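Long-range contact in alanine racemase, biosynthetic (Pseudomonas aeruginosa PAO1, PDB 6A2F), which belongs to the alanine racemase family, whose chains join an N-terminal TIM-barrel domain to a largely beta C-terminal domain and carry a covalently bound pyridoxal phosphate: residues V99-A111 with L131-L145. Numbering follows the deposited sequence.
Sequences VIQGAEQGEAFLA and LGFDPAALRAWHARL
W141 projects from helix 135-145 as a knob into a hole formed by A103, G106, E107 and L110 on helix 103-111. These barrel helices run almost parallel, 5° apart, with axes 12.3 Å from each other, a gap that a large indole can span. W141 CH2 comes 3.4 Å from G106 C, and glycine suits that place because a CB there would collide with the ring. L110 CD2 closes the hole, 3.7 Å from W141 CZ3.

Farther along, branched aliphatic tips mesh: L145 CD2 meets L110 CD1 at 3.6 Å and the edge of the F109 ring, while L145 CD1 faces I100 CD1 tip to tip. L145 and F109 also touch V151 of strand 151-157, so this layer continues onto the barrel sheet.

F133 places one ring face against the backbone, Q101 O lying 3.6 Å above the ring centre. With CG1 turned beside the backbone N (chi1 -62°), I100 puts CG2 in the F133 ring plane at its edge, 3.7 Å from F133 CZ. At G132 (phi 110°) a side chain would jam against the carbonyl O of L131, which calls for glycine.

Charge appears at the margin, where E107 OE1 and R144 NH1 form a long salt bridge of 4.0 Å; R144 NH2 sits over the rim of the indole face opposite the one F133 CZ covers. The chemistry implies that shape and apolar burial join two neighbouring barrel helices and the loops leading into them, with electrostatics probably adding little.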
ATOM      1  N   VAL A  99       9.456  25.955  -0.737  1.00 11.53           N
ATOM      2  CA  VAL A  99      10.351  25.643   0.363  1.00 11.58           C
ATOM      3  C   VAL A  99      11.780  25.538  -0.176  1.00 11.78           C
ATOM      4  O   VAL A  99      12.008  24.978  -1.256  1.00 11.74           O
ATOM      5  CB  VAL A  99       9.925  24.344   1.096  1.00 11.44           C
ATOM      6  CG1 VAL A  99      11.097  23.693   1.812  1.00 11.25           C
ATOM      7  CG2 VAL A  99       8.808  24.630   2.088  1.00 11.25           C
ATOM      8  N   ILE A 100      12.728  26.111   0.567  1.00 12.02           N
ATOM      9  CA  ILE A 100      14.157  25.889   0.328  1.00 12.25           C
ATOM     10  C   ILE A 100      14.797  25.215   1.553  1.00 12.46           C
ATOM     11  O   ILE A 100      14.771  25.764   2.653  1.00 12.20           O
ATOM     12  CB  ILE A 100      14.896  27.192  -0.057  1.00 12.13           C
ATOM     13  CG1 ILE A 100      14.339  27.754  -1.369  1.00 12.03           C
ATOM     14  CG2 ILE A 100      16.392  26.939  -0.180  1.00 12.11           C
ATOM     15  CD1 ILE A 100      14.790  29.161  -1.694  1.00 11.97           C
ATOM     16  N   GLN A 101      15.359  24.023   1.335  1.00 13.03           N
ATOM     17  CA  GLN A 101      15.895  23.153   2.395  1.00 13.49           C
ATOM     18  C   GLN A 101      17.396  22.975   2.325  1.00 13.81           C
ATOM     19  O   GLN A 101      18.022  22.640   3.327  1.00 13.91           O
ATOM     20  CB  GLN A 101      15.330  21.744   2.267  1.00 13.61           C
ATOM     21  CG  GLN A 101      13.831  21.638   2.314  1.00 13.87           C
ATOM     22  CD  GLN A 101      13.324  20.364   1.676  1.00 14.02           C
ATOM     23  OE1 GLN A 101      14.000  19.747   0.847  1.00 13.91           O
ATOM     24  NE2 GLN A 101      12.121  19.967   2.051  1.00 14.16           N
ATOM     25  N   GLY A 102      17.960  23.132   1.131  1.00 14.13           N
ATOM     26  CA  GLY A 102      19.363  22.816   0.895  1.00 14.47           C
ATOM     27  C   GLY A 102      20.019  23.788  -0.058  1.00 14.82           C
ATOM     28  O   GLY A 102      19.339  24.563  -0.733  1.00 14.79           O
ATOM     29  N   ALA A 103      21.349  23.746  -0.100  1.00 15.22           N
ATOM     30  CA  ALA A 103      22.134  24.642  -0.946  1.00 15.52           C
ATOM     31  C   ALA A 103      21.795  24.429  -2.427  1.00 15.72           C
ATOM     32  O   ALA A 103      21.563  25.396  -3.163  1.00 15.61           O
ATOM     33  CB  ALA A 103      23.625  24.454  -0.688  1.00 15.28           C
ATOM     34  N   GLU A 104      21.739  23.163  -2.844  1.00 15.89           N
ATOM     35  CA  GLU A 104      21.437  22.823  -4.235  1.00 16.13           C
ATOM     36  C   GLU A 104      20.078  23.398  -4.654  1.00 15.80           C
ATOM     37  O   GLU A 104      19.978  24.094  -5.668  1.00 15.94           O
ATOM     38  CB  GLU A 104      21.492  21.302  -4.463  1.00 16.88           C
ATOM     39  CG  GLU A 104      22.829  20.639  -4.129  1.00 17.36           C
ATOM     40  CD  GLU A 104      23.003  20.324  -2.641  1.00 18.06           C
ATOM     41  OE1 GLU A 104      22.000  20.307  -1.890  1.00 18.13           O
ATOM     42  OE2 GLU A 104      24.157  20.083  -2.216  1.00 18.41           O
ATOM     43  N   GLN A 105      19.051  23.129  -3.848  1.00 15.11           N
ATOM     44  CA  GLN A 105      17.697  23.623  -4.096  1.00 14.63           C
ATOM     45  C   GLN A 105      17.639  25.152  -4.111  1.00 14.59           C
ATOM     46  O   GLN A 105      17.050  25.747  -5.012  1.00 14.38           O
ATOM     47  CB  GLN A 105      16.738  23.069  -3.043  1.00 14.19           C
ATOM     48  CG  GLN A 105      15.271  23.354  -3.305  1.00 13.74           C
ATOM     49  CD  GLN A 105      14.373  22.678  -2.295  1.00 13.61           C
ATOM     50  OE1 GLN A 105      14.466  22.931  -1.095  1.00 13.44           O
ATOM     51  NE2 GLN A 105      13.489  21.811  -2.776  1.00 13.39           N
ATOM     52  N   GLY A 106      18.251  25.778  -3.110  1.00 14.74           N
ATOM     53  CA  GLY A 106      18.319  27.240  -3.035  1.00 15.24           C
ATOM     54  C   GLY A 106      18.964  27.868  -4.257  1.00 15.48           C
ATOM     55  O   GLY A 106      18.512  28.908  -4.750  1.00 15.42           O
ATOM     56  N   GLU A 107      20.013  27.217  -4.750  1.00 15.92           N
ATOM     57  CA  GLU A 107      20.718  27.665  -5.942  1.00 16.38           C
ATOM     58  C   GLU A 107      19.828  27.506  -7.184  1.00 16.45           C
ATOM     59  O   GLU A 107      19.871  28.335  -8.099  1.00 16.46           O
ATOM     60  CB  GLU A 107      22.037  26.897  -6.088  1.00 16.83           C
ATOM     61  CG  GLU A 107      23.220  27.746  -6.535  1.00 17.65           C
ATOM     62  CD  GLU A 107      23.479  28.948  -5.634  1.00 17.97           C
ATOM     63  OE1 GLU A 107      23.989  28.766  -4.506  1.00 17.83           O
ATOM     64  OE2 GLU A 107      23.185  30.084  -6.066  1.00 18.28           O
ATOM     65  N   ALA A 108      19.008  26.455  -7.203  1.00 16.26           N
ATOM     66  CA  ALA A 108      18.076  26.225  -8.306  1.00 16.05           C
ATOM     67  C   ALA A 108      16.992  27.310  -8.377  1.00 15.91           C
ATOM     68  O   ALA A 108      16.607  27.741  -9.472  1.00 15.60           O
ATOM     69  CB  ALA A 108      17.453  24.840  -8.207  1.00 16.01           C
ATOM     70  N   PHE A 109      16.511  27.745  -7.212  1.00 15.64           N
ATOM     71  CA  PHE A 109      15.536  28.830  -7.142  1.00 15.63           C
ATOM     72  C   PHE A 109      16.127  30.143  -7.657  1.00 15.70           C
ATOM     73  O   PHE A 109      15.520  30.819  -8.486  1.00 15.48           O
ATOM     74  CB  PHE A 109      15.001  29.009  -5.718  1.00 15.35           C
ATOM     75  CG  PHE A 109      14.268  30.307  -5.510  1.00 15.12           C
ATOM     76  CD1 PHE A 109      12.971  30.476  -5.994  1.00 14.90           C
ATOM     77  CD2 PHE A 109      14.881  31.367  -4.849  1.00 14.97           C
ATOM     78  CE1 PHE A 109      12.298  31.671  -5.811  1.00 14.80           C
ATOM     79  CE2 PHE A 109      14.209  32.566  -4.664  1.00 14.91           C
ATOM     80  CZ  PHE A 109      12.915  32.718  -5.143  1.00 14.81           C
ATOM     81  N   LEU A 110      17.309  30.492  -7.155  1.00 16.06           N
ATOM     82  CA  LEU A 110      18.055  31.659  -7.628  1.00 16.36           C
ATOM     83  C   LEU A 110      18.232  31.652  -9.147  1.00 16.53           C
ATOM     84  O   LEU A 110      17.992  32.665  -9.806  1.00 16.81           O
ATOM     85  CB  LEU A 110      19.424  31.728  -6.936  1.00 16.70           C
ATOM     86  CG  LEU A 110      19.649  32.608  -5.693  1.00 16.84           C
ATOM     87  CD1 LEU A 110      18.401  32.764  -4.842  1.00 16.66           C
ATOM     88  CD2 LEU A 110      20.797  32.069  -4.848  1.00 17.04           C
ATOM     89  N   ALA A 111      18.629  30.503  -9.697  1.00 16.49           N
ATOM     90  CA  ALA A 111      18.883  30.377 -11.134  1.00 16.45           C
ATOM     91  C   ALA A 111      17.613  30.416 -11.992  1.00 16.63           C
ATOM     92  O   ALA A 111      17.682  30.726 -13.186  1.00 16.75           O
ATOM     93  CB  ALA A 111      19.681  29.111 -11.425  1.00 16.13           C
ATOM     94  N   LEU A 131      15.925  16.810   6.195  1.00 20.27           N
ATOM     95  CA  LEU A 131      15.811  18.009   5.367  1.00 19.34           C
ATOM     96  C   LEU A 131      16.072  19.270   6.182  1.00 18.76           C
ATOM     97  O   LEU A 131      15.848  19.286   7.391  1.00 19.01           O
ATOM     98  CB  LEU A 131      14.423  18.083   4.730  1.00 19.16           C
ATOM     99  CG  LEU A 131      13.988  16.972   3.771  1.00 19.03           C
ATOM    100  CD1 LEU A 131      12.558  17.230   3.353  1.00 18.92           C
ATOM    101  CD2 LEU A 131      14.886  16.872   2.544  1.00 18.85           C
ATOM    102  N   GLY A 132      16.545  20.322   5.519  1.00 18.29           N
ATOM    103  CA  GLY A 132      16.724  21.627   6.168  1.00 17.65           C
ATOM    104  C   GLY A 132      18.163  22.067   6.394  1.00 17.14           C
ATOM    105  O   GLY A 132      19.078  21.245   6.394  1.00 16.88           O
ATOM    106  N   PHE A 133      18.349  23.376   6.576  1.00 16.72           N
ATOM    107  CA  PHE A 133      19.653  23.976   6.876  1.00 16.54           C
ATOM    108  C   PHE A 133      19.974  23.899   8.372  1.00 16.61           C
ATOM    109  O   PHE A 133      19.068  23.801   9.202  1.00 16.54           O
ATOM    110  CB  PHE A 133      19.659  25.460   6.487  1.00 16.27           C
ATOM    111  CG  PHE A 133      19.467  25.726   5.018  1.00 16.22           C
ATOM    112  CD1 PHE A 133      20.501  25.501   4.111  1.00 16.01           C
ATOM    113  CD2 PHE A 133      18.263  26.243   4.546  1.00 16.07           C
ATOM    114  CE1 PHE A 133      20.330  25.765   2.762  1.00 15.99           C
ATOM    115  CE2 PHE A 133      18.085  26.510   3.196  1.00 16.01           C
ATOM    116  CZ  PHE A 133      19.120  26.269   2.303  1.00 16.14           C
ATOM    117  N   ASP A 134      21.264  23.964   8.710  1.00 16.84           N
ATOM    118  CA  ASP A 134      21.683  24.274  10.083  1.00 17.14           C
ATOM    119  C   ASP A 134      21.436  25.772  10.356  1.00 16.71           C
ATOM    120  O   ASP A 134      21.227  26.541   9.411  1.00 16.62           O
ATOM    121  CB  ASP A 134      23.150  23.862  10.352  1.00 17.79           C
ATOM    122  CG  ASP A 134      24.156  24.554   9.420  1.00 18.58           C
ATOM    123  OD1 ASP A 134      24.138  25.802   9.285  1.00 18.89           O
ATOM    124  OD2 ASP A 134      24.994  23.835   8.833  1.00 19.05           O
ATOM    125  N   PRO A 135      21.436  26.193  11.638  1.00 16.36           N
ATOM    126  CA  PRO A 135      21.162  27.611  11.907  1.00 16.32           C
ATOM    127  C   PRO A 135      22.046  28.604  11.136  1.00 16.34           C
ATOM    128  O   PRO A 135      21.534  29.605  10.636  1.00 16.06           O
ATOM    129  CB  PRO A 135      21.379  27.728  13.418  1.00 16.18           C
ATOM    130  CG  PRO A 135      21.027  26.376  13.934  1.00 16.08           C
ATOM    131  CD  PRO A 135      21.501  25.406  12.885  1.00 16.14           C
ATOM    132  N   ALA A 136      23.345  28.319  11.016  1.00 16.40           N
ATOM    133  CA  ALA A 136      24.270  29.231  10.319  1.00 16.43           C
ATOM    134  C   ALA A 136      23.919  29.412   8.835  1.00 16.43           C
ATOM    135  O   ALA A 136      23.882  30.535   8.333  1.00 16.77           O
ATOM    136  CB  ALA A 136      25.716  28.779  10.486  1.00 16.03           C
ATOM    137  N   ALA A 137      23.652  28.302   8.148  1.00 16.24           N
ATOM    138  CA  ALA A 137      23.304  28.327   6.731  1.00 16.10           C
ATOM    139  C   ALA A 137      21.979  29.052   6.486  1.00 16.12           C
ATOM    140  O   ALA A 137      21.843  29.786   5.503  1.00 16.09           O
ATOM    141  CB  ALA A 137      23.267  26.914   6.162  1.00 15.89           C
ATOM    142  N   LEU A 138      21.016  28.862   7.386  1.00 16.00           N
ATOM    143  CA  LEU A 138      19.720  29.521   7.254  1.00 15.88           C
ATOM    144  C   LEU A 138      19.846  31.035   7.387  1.00 15.97           C
ATOM    145  O   LEU A 138      19.208  31.781   6.637  1.00 16.39           O
ATOM    146  CB  LEU A 138      18.692  28.964   8.245  1.00 15.71           C
ATOM    147  CG  LEU A 138      17.230  29.196   7.832  1.00 15.73           C
ATOM    148  CD1 LEU A 138      16.374  27.995   8.184  1.00 15.59           C
ATOM    149  CD2 LEU A 138      16.645  30.475   8.423  1.00 15.52           C
ATOM    150  N   ARG A 139      20.673  31.487   8.325  1.00 15.98           N
ATOM    151  CA  ARG A 139      20.938  32.921   8.485  1.00 15.82           C
ATOM    152  C   ARG A 139      21.559  33.473   7.201  1.00 15.57           C
ATOM    153  O   ARG A 139      21.143  34.523   6.711  1.00 15.50           O
ATOM    154  CB  ARG A 139      21.834  33.194   9.702  1.00 15.98           C
ATOM    155  CG  ARG A 139      21.349  32.521  10.980  1.00 16.41           C
ATOM    156  CD  ARG A 139      22.127  32.933  12.218  1.00 16.41           C
ATOM    157  NE  ARG A 139      21.463  34.042  12.890  1.00 16.68           N
ATOM    158  CZ  ARG A 139      20.686  33.922  13.960  1.00 16.91           C
ATOM    159  NH1 ARG A 139      20.472  32.739  14.518  1.00 17.13           N
ATOM    160  NH2 ARG A 139      20.127  34.998  14.479  1.00 17.31           N
ATOM    161  N   ALA A 140      22.523  32.738   6.647  1.00 15.27           N
ATOM    162  CA  ALA A 140      23.165  33.113   5.387  1.00 15.19           C
ATOM    163  C   ALA A 140      22.156  33.248   4.245  1.00 15.14           C
ATOM    164  O   ALA A 140      22.177  34.234   3.501  1.00 15.23           O
ATOM    165  CB  ALA A 140      24.252  32.113   5.026  1.00 15.19           C
ATOM    166  N   TRP A 141      21.266  32.262   4.122  1.00 14.92           N
ATOM    167  CA  TRP A 141      20.231  32.285   3.088  1.00 14.46           C
ATOM    168  C   TRP A 141      19.188  33.372   3.328  1.00 14.38           C
ATOM    169  O   TRP A 141      18.659  33.943   2.372  1.00 14.32           O
ATOM    170  CB  TRP A 141      19.593  30.906   2.909  1.00 14.22           C
ATOM    171  CG  TRP A 141      20.434  30.031   2.052  1.00 14.18           C
ATOM    172  CD1 TRP A 141      21.378  29.137   2.468  1.00 14.14           C
ATOM    173  CD2 TRP A 141      20.449  29.993   0.621  1.00 14.05           C
ATOM    174  NE1 TRP A 141      21.970  28.535   1.386  1.00 14.05           N
ATOM    175  CE2 TRP A 141      21.419  29.042   0.239  1.00 14.09           C
ATOM    176  CE3 TRP A 141      19.733  30.666  -0.375  1.00 14.01           C
ATOM    177  CZ2 TRP A 141      21.693  28.744  -1.099  1.00 14.16           C
ATOM    178  CZ3 TRP A 141      20.001  30.370  -1.705  1.00 14.21           C
ATOM    179  CH2 TRP A 141      20.976  29.416  -2.054  1.00 14.30           C
ATOM    180  N   HIS A 142      18.909  33.671   4.597  1.00 14.27           N
ATOM    181  CA  HIS A 142      18.026  34.785   4.929  1.00 14.34           C
ATOM    182  C   HIS A 142      18.612  36.098   4.401  1.00 14.55           C
ATOM    183  O   HIS A 142      17.905  36.880   3.761  1.00 14.44           O
ATOM    184  CB  HIS A 142      17.758  34.879   6.435  1.00 14.05           C
ATOM    185  CG  HIS A 142      16.804  35.974   6.802  1.00 14.05           C
ATOM    186  ND1 HIS A 142      17.210  37.276   7.011  1.00 13.96           N
ATOM    187  CD2 HIS A 142      15.461  35.965   6.973  1.00 14.04           C
ATOM    188  CE1 HIS A 142      16.156  38.019   7.305  1.00 14.05           C
ATOM    189  NE2 HIS A 142      15.083  37.249   7.287  1.00 14.03           N
ATOM    190  N   ALA A 143      19.904  36.313   4.661  1.00 14.68           N
ATOM    191  CA  ALA A 143      20.637  37.490   4.176  1.00 15.01           C
ATOM    192  C   ALA A 143      20.585  37.638   2.650  1.00 15.22           C
ATOM    193  O   ALA A 143      20.491  38.752   2.136  1.00 15.33           O
ATOM    194  CB  ALA A 143      22.084  37.453   4.657  1.00 14.63           C
ATOM    195  N   ARG A 144      20.641  36.517   1.938  1.00 15.53           N
ATOM    196  CA  ARG A 144      20.584  36.537   0.482  1.00 15.96           C
ATOM    197  C   ARG A 144      19.174  36.845  -0.022  1.00 15.48           C
ATOM    198  O   ARG A 144      19.005  37.580  -0.996  1.00 15.47           O
ATOM    199  CB  ARG A 144      21.077  35.202  -0.099  1.00 16.89           C
ATOM    200  CG  ARG A 144      21.655  35.299  -1.513  1.00 18.19           C
ATOM    201  CD  ARG A 144      22.467  34.054  -1.893  1.00 19.20           C
ATOM    202  NE  ARG A 144      23.079  33.413  -0.723  1.00 19.57           N
ATOM    203  CZ  ARG A 144      23.866  32.340  -0.754  1.00 20.10           C
ATOM    204  NH1 ARG A 144      24.181  31.755  -1.907  1.00 20.22           N
ATOM    205  NH2 ARG A 144      24.351  31.854   0.388  1.00 20.26           N
ATOM    206  N   LEU A 145      18.168  36.302   0.662  1.00 14.89           N
ATOM    207  CA  LEU A 145      16.807  36.253   0.121  1.00 14.31           C
ATOM    208  C   LEU A 145      15.839  37.332   0.602  1.00 13.88           C
ATOM    209  O   LEU A 145      14.811  37.547  -0.039  1.00 13.95           O
ATOM    210  CB  LEU A 145      16.188  34.865   0.348  1.00 14.20           C
ATOM    211  CG  LEU A 145      16.801  33.703  -0.439  1.00 14.30           C
ATOM    212  CD1 LEU A 145      16.275  32.370   0.080  1.00 14.49           C
ATOM    213  CD2 LEU A 145      16.528  33.838  -1.930  1.00 14.14           C
TER